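Local coordinates for fructokinase (PDB 3LJS), which is a fructokinase of the PfkB carbohydrate kinase family that probably transfers phosphate from ATP to fructose, at residues D144-T149 and A181-K186. Numbering follows the deposited sequence.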
loop_
_atom_site.group_PDB
_atom_site.type_symbol
_atom_site.label_atom_id
_atom_site.label_comp_id
_atom_site.label_asym_id
_atom_site.label_seq_id
_atom_site.Cartn_x
_atom_site.Cartn_y
_atom_site.Cartn_z
ATOM N N ASP B 144 15.413 15.709 -0.837
ATOM C CA ASP B 144 16.248 14.978 -1.785
ATOM C C ASP B 144 15.664 14.871 -3.193
ATOM O O ASP B 144 16.336 15.186 -4.176
ATOM C CB ASP B 144 16.542 13.572 -1.255
ATOM C CG ASP B 144 17.472 13.580 -0.048
ATOM O OD1 ASP B 144 17.731 12.491 0.501
ATOM O OD2 ASP B 144 17.948 14.665 0.349
ATOM N N ILE B 145 14.419 14.424 -3.299
ATOM C CA ILE B 145 13.805 14.282 -4.609
ATOM C C ILE B 145 13.603 15.651 -5.272
ATOM O O ILE B 145 13.731 15.787 -6.490
ATOM C CB ILE B 145 12.467 13.500 -4.512
ATOM C CG1 ILE B 145 12.021 13.060 -5.908
ATOM C CG2 ILE B 145 11.403 14.347 -3.833
ATOM C CD1 ILE B 145 12.988 12.088 -6.583
ATOM N N ALA B 146 13.315 16.672 -4.472
ATOM C CA ALA B 146 13.128 18.018 -5.008
ATOM C C ALA B 146 14.403 18.513 -5.687
ATOM O O ALA B 146 14.357 19.068 -6.786
ATOM C CB ALA B 146 12.729 18.979 -3.893
ATOM N N GLU B 147 15.544 18.317 -5.028
ATOM C CA GLU B 147 16.820 18.748 -5.584
ATOM C C GLU B 147 17.107 18.004 -6.884
ATOM O O GLU B 147 17.664 18.573 -7.822
ATOM C CB GLU B 147 17.958 18.509 -4.583
ATOM C CG GLU B 147 19.352 18.708 -5.184
ATOM C CD GLU B 147 19.596 20.122 -5.702
ATOM O OE1 GLU B 147 20.564 20.307 -6.473
ATOM O OE2 GLU B 147 18.838 21.048 -5.337
ATOM N N VAL B 148 16.731 16.731 -6.934
ATOM C CA VAL B 148 16.925 15.926 -8.139
ATOM C C VAL B 148 16.081 16.519 -9.280
ATOM O O VAL B 148 16.539 16.620 -10.424
ATOM C CB VAL B 148 16.508 14.453 -7.893
ATOM C CG1 VAL B 148 16.470 13.688 -9.207
ATOM C CG2 VAL B 148 17.499 13.784 -6.926
ATOM N N THR B 149 14.854 16.927 -8.961
ATOM C CA THR B 149 13.975 17.510 -9.968
ATOM C C THR B 149 14.560 18.844 -10.463
ATOM O O THR B 149 14.599 19.101 -11.667
ATOM C CB THR B 149 12.536 17.738 -9.410
ATOM O OG1 THR B 149 12.020 16.506 -8.885
ATOM C CG2 THR B 149 11.593 18.221 -10.517
ATOM N N ALA B 181 5.709 26.172 -0.328
ATOM C CA ALA B 181 5.862 27.386 -1.128
ATOM C C ALA B 181 7.249 27.569 -1.739
ATOM O O ALA B 181 7.383 27.817 -2.938
ATOM C CB ALA B 181 5.503 28.612 -0.285
ATOM N N SER B 182 8.277 27.448 -0.909
ATOM C CA SER B 182 9.656 27.615 -1.348
ATOM C C SER B 182 10.046 26.761 -2.560
ATOM O O SER B 182 10.595 27.270 -3.540
ATOM C CB SER B 182 10.600 27.313 -0.186
ATOM O OG SER B 182 11.940 27.534 -0.572
ATOM N N ARG B 183 9.772 25.464 -2.491
ATOM C CA ARG B 183 10.113 24.567 -3.591
ATOM C C ARG B 183 9.276 24.837 -4.833
ATOM O O ARG B 183 9.786 24.799 -5.953
ATOM C CB ARG B 183 9.940 23.113 -3.163
ATOM C CG ARG B 183 10.976 22.659 -2.163
ATOM C CD ARG B 183 10.615 21.306 -1.616
ATOM N NE ARG B 183 11.451 20.962 -0.475
ATOM C CZ ARG B 183 11.160 20.003 0.394
ATOM N NH1 ARG B 183 10.051 19.289 0.247
ATOM N NH2 ARG B 183 11.975 19.769 1.416
ATOM N N LEU B 184 7.993 25.109 -4.635
ATOM C CA LEU B 184 7.114 25.389 -5.756
ATOM C C LEU B 184 7.620 26.605 -6.528
ATOM O O LEU B 184 7.706 26.568 -7.754
ATOM C CB LEU B 184 5.680 25.620 -5.269
ATOM C CG LEU B 184 5.050 24.413 -4.562
ATOM C CD1 LEU B 184 3.633 24.748 -4.110
ATOM C CD2 LEU B 184 5.041 23.216 -5.508
ATOM N N TRP B 185 7.964 27.679 -5.820
ATOM C CA TRP B 185 8.467 28.879 -6.491
ATOM C C TRP B 185 9.787 28.609 -7.205
ATOM O O TRP B 185 10.033 29.149 -8.279
ATOM C CB TRP B 185 8.653 30.039 -5.502
ATOM C CG TRP B 185 7.391 30.803 -5.212
ATOM C CD1 TRP B 185 6.737 30.886 -4.014
ATOM C CD2 TRP B 185 6.629 31.584 -6.141
ATOM N NE1 TRP B 185 5.614 31.670 -4.139
ATOM C CE2 TRP B 185 5.524 32.112 -5.432
ATOM C CE3 TRP B 185 6.770 31.889 -7.501
ATOM C CZ2 TRP B 185 4.565 32.929 -6.040
ATOM C CZ3 TRP B 185 5.815 32.703 -8.107
ATOM C CH2 TRP B 185 4.726 33.213 -7.373
ATOM N N LYS B 186 10.640 27.781 -6.609
ATOM C CA LYS B 186 11.916 27.474 -7.238
ATOM C C LYS B 186 11.692 26.713 -8.541
ATOM O O LYS B 186 12.322 27.006 -9.561
ATOM C CB LYS B 186 12.804 26.647 -6.309
ATOM C CG LYS B 186 14.159 26.340 -6.922
ATOM C CD LYS B 186 15.166 25.900 -5.879
ATOM C CE LYS B 186 16.545 25.705 -6.500
ATOM N NZ LYS B 186 17.565 25.355 -5.469
HETATM O O HOH W 1 19.297 23.570 -6.060
#
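The methyl group of A146 meets the aliphatic part of the R183 side chain, with CB 3.9 Å from R183 CD and 4.2 Å from R183 NE. R183 reaches this spot with CG beside its own backbone N (chi1 -70°); the chain is extended from CG to NE, which brings CD against the methyl, with the guanidinium plane oblique to it. One turn further along, K186 stretches its fully extended chain toward E147. Their charged atoms, E147 OE2 and K186 NZ, stay 4.5 Å apart, too far for a salt bridge, and a water spans the gap: it donates to E147 OE2 at 2.7 Å and accepts from K186 NZ at 2.6 Å. The two segments belong to helices 143-158 and 181-189, which follow the neighbouring parallel strands 130-136 and 162-166 of the large sheet in this ribokinase-like alpha/beta fold. The closest CA atoms, those of A146 and R183, are 7.3 Å apart, and no direct hydrogen bond joins the segments. E147 is positioned by its other oxygen, OE1, which forms a salt bridge with R154, two turns further along helix 143-158. R183 also packs on A143, F150 and W174, while its NH1 makes a weak hydrogen bond to the carbonyl of M140. The K186 side chain also touches F150 and R154.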